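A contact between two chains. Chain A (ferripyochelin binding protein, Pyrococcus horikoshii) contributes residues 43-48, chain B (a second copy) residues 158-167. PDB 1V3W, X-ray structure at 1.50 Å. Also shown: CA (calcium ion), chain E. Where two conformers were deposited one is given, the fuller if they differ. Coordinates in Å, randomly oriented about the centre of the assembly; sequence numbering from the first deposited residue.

Chain A 43-48: LRGDIE
Chain B, residues 158-167: IYVELAEKHI

Residues 43-45 of chain A belong to a strand that begins earlier in the chain, with phi/psi -117/98, -99/98 and -95/59. The chain then turns a corner through D46(A), I47(A) and E48(A), phi/psi -101/-3, -123/-88 and -98/169. Residues 158-167 of chain B are continuous helix, phi near -60 and psi near -40. The helix runs almost perpendicular to the strand, at 93°, and the axes approach to 12.8 Å. D46(A) and L162(B) are in register, CA to CA 7.9 Å.

Side chains bridge the gap. R44(A) points toward the helix with chi1 t, chi2 147°, chi3 p and chi4 87°. Its NH2 donates to Y159(B) OH at 3.0 Å, near the ring plane (Y159(B) chi1 -96°, chi2 87°). Its NH1 forms a salt bridge with D46(A) OD2 at 2.8 Å. D46(A) has chi1 p, chi2 4°. The same OD2 accepts a hydrogen bond from H166(B) NE2 at 2.7 Å, so one carboxylate oxygen joins R44(A) to H166(B). H166(B) has chi1 m, chi2 -105°, ring edge toward the aspartate.

L162(B), chi1 t and chi2 p, packs against the polar cluster, its CD2 3.6 Å from R44(A) NH1, at the guanidinium edge near its plane. I47(A), chi1 m and chi2 t, makes an apolar contact, CD1 to L162(B) CD2 4.2 Å. R44(A), D46(A), Y159(B), L162(B) and H166(B) are all buried, and the charged groups are paired. The stretches bury 298 Å² together.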

# COMPACT_ATOMS: atom_id res chain seq x y z
N LEU A 43 10.82 -4.20 4.39
CA LEU A 43 11.62 -3.62 5.46
C LEU A 43 12.97 -3.32 4.80
O LEU A 43 13.80 -4.21 4.62
CB LEU A 43 11.80 -4.61 6.63
CG LEU A 43 10.56 -4.86 7.50
CD1 LEU A 43 9.52 -5.63 6.71
CD2 LEU A 43 10.95 -5.64 8.74
N ARG A 44 13.16 -2.07 4.41
CA ARG A 44 14.38 -1.66 3.73
C ARG A 44 15.38 -1.00 4.66
O ARG A 44 15.29 0.19 4.96
CB ARG A 44 14.02 -0.74 2.55
CG ARG A 44 15.19 -0.34 1.67
CD ARG A 44 14.77 -0.17 0.20
NE ARG A 44 13.72 0.84 0.01
CZ ARG A 44 13.94 2.14 -0.16
NH1 ARG A 44 15.18 2.62 -0.16
NH2 ARG A 44 12.92 2.97 -0.34
N GLY A 45 16.35 -1.79 5.12
CA GLY A 45 17.37 -1.27 6.02
C GLY A 45 18.62 -0.85 5.28
O GLY A 45 19.71 -1.36 5.55
N ASP A 46 18.47 0.09 4.35
CA ASP A 46 19.61 0.56 3.56
C ASP A 46 20.22 1.89 4.00
O ASP A 46 21.20 2.35 3.41
CB ASP A 46 19.24 0.61 2.07
CG ASP A 46 18.02 1.47 1.78
OD1 ASP A 46 17.47 2.09 2.72
OD2 ASP A 46 17.60 1.51 0.60
N ILE A 47 19.63 2.52 5.01
CA ILE A 47 20.16 3.76 5.56
C ILE A 47 20.40 3.47 7.04
O ILE A 47 21.50 3.04 7.41
CB ILE A 47 19.18 4.94 5.37
CG1 ILE A 47 18.90 5.15 3.88
CG2 ILE A 47 19.78 6.22 5.96
CD1 ILE A 47 17.94 6.30 3.57
N GLU A 48 19.39 3.67 7.88
CA GLU A 48 19.53 3.38 9.30
C GLU A 48 18.92 2.00 9.57
O GLU A 48 18.23 1.43 8.71
CB GLU A 48 18.80 4.41 10.16
CG GLU A 48 19.31 5.85 10.05
CD GLU A 48 20.76 6.00 10.49
OE1 GLU A 48 21.25 5.14 11.25
OE2 GLU A 48 21.40 6.99 10.07
N ILE B 158 19.30 12.02 -2.97
CA ILE B 158 19.62 10.98 -2.00
C ILE B 158 19.30 9.63 -2.63
O ILE B 158 20.07 8.68 -2.51
CB ILE B 158 18.79 11.16 -0.70
CG1 ILE B 158 19.27 12.39 0.05
CG2 ILE B 158 18.90 9.91 0.16
CD1 ILE B 158 18.50 12.68 1.33
N TYR B 159 18.16 9.57 -3.31
CA TYR B 159 17.74 8.33 -3.95
C TYR B 159 18.57 7.92 -5.14
O TYR B 159 18.73 6.72 -5.40
CB TYR B 159 16.27 8.42 -4.35
CG TYR B 159 15.40 7.79 -3.31
CD1 TYR B 159 14.94 8.52 -2.22
CD2 TYR B 159 15.13 6.43 -3.35
CE1 TYR B 159 14.23 7.91 -1.19
CE2 TYR B 159 14.43 5.80 -2.33
CZ TYR B 159 13.99 6.54 -1.26
OH TYR B 159 13.32 5.90 -0.25
N VAL B 160 19.09 8.89 -5.88
CA VAL B 160 19.93 8.55 -7.02
C VAL B 160 21.15 7.79 -6.49
O VAL B 160 21.57 6.79 -7.07
CB VAL B 160 20.38 9.82 -7.77
CG1 VAL B 160 21.46 9.47 -8.79
CG2 VAL B 160 19.19 10.46 -8.47
N GLU B 161 21.70 8.27 -5.38
CA GLU B 161 22.85 7.62 -4.77
C GLU B 161 22.48 6.26 -4.19
O GLU B 161 23.22 5.28 -4.33
CB GLU B 161 23.44 8.51 -3.68
CG GLU B 161 23.89 9.88 -4.16
CD GLU B 161 24.92 9.81 -5.27
OE1 GLU B 161 25.99 9.21 -5.05
OE2 GLU B 161 24.66 10.36 -6.37
N LEU B 162 21.32 6.20 -3.54
CA LEU B 162 20.83 4.96 -2.94
C LEU B 162 20.66 3.90 -4.02
O LEU B 162 21.05 2.74 -3.84
CB LEU B 162 19.50 5.23 -2.23
CG LEU B 162 19.12 4.37 -1.02
CD1 LEU B 162 20.27 4.34 -0.02
CD2 LEU B 162 17.87 4.96 -0.38
N ALA B 163 20.10 4.30 -5.15
CA ALA B 163 19.88 3.39 -6.27
C ALA B 163 21.20 2.77 -6.71
O ALA B 163 21.29 1.57 -6.93
CB ALA B 163 19.23 4.14 -7.43
N GLU B 164 22.24 3.60 -6.84
CA GLU B 164 23.53 3.07 -7.26
C GLU B 164 24.08 2.09 -6.22
O GLU B 164 24.69 1.09 -6.58
CB GLU B 164 24.52 4.21 -7.49
CG GLU B 164 25.82 3.75 -8.14
CD GLU B 164 26.65 4.91 -8.66
OE1 GLU B 164 26.19 5.60 -9.59
OE2 GLU B 164 27.77 5.12 -8.14
N LYS B 165 23.86 2.38 -4.94
CA LYS B 165 24.33 1.49 -3.89
C LYS B 165 23.69 0.12 -4.01
O LYS B 165 24.34 -0.90 -3.79
CB LYS B 165 24.02 2.06 -2.51
CG LYS B 165 24.91 3.20 -2.04
CD LYS B 165 25.20 3.08 -0.54
CE LYS B 165 24.08 2.34 0.19
NZ LYS B 165 24.62 1.38 1.19
N HIS B 166 22.41 0.09 -4.35
CA HIS B 166 21.69 -1.17 -4.50
C HIS B 166 22.14 -1.90 -5.76
O HIS B 166 22.31 -3.12 -5.76
CB HIS B 166 20.18 -0.93 -4.56
CG HIS B 166 19.56 -0.71 -3.21
ND1 HIS B 166 18.79 -1.67 -2.58
CD2 HIS B 166 19.59 0.35 -2.38
CE1 HIS B 166 18.38 -1.21 -1.42
NE2 HIS B 166 18.85 0.01 -1.27
N ILE B 167 22.32 -1.16 -6.85
CA ILE B 167 22.76 -1.75 -8.10
C ILE B 167 24.07 -2.50 -7.90
O ILE B 167 24.25 -3.60 -8.41
CB ILE B 167 22.97 -0.67 -9.19
CG1 ILE B 167 21.62 -0.07 -9.60
CG2 ILE B 167 23.67 -1.27 -10.41
CD1 ILE B 167 21.74 1.14 -10.51
CA CA E . 28.53 6.30 -10.27
O HOH W 1 27.81 8.33 -8.97
O HOH W 2 30.27 6.20 -8.49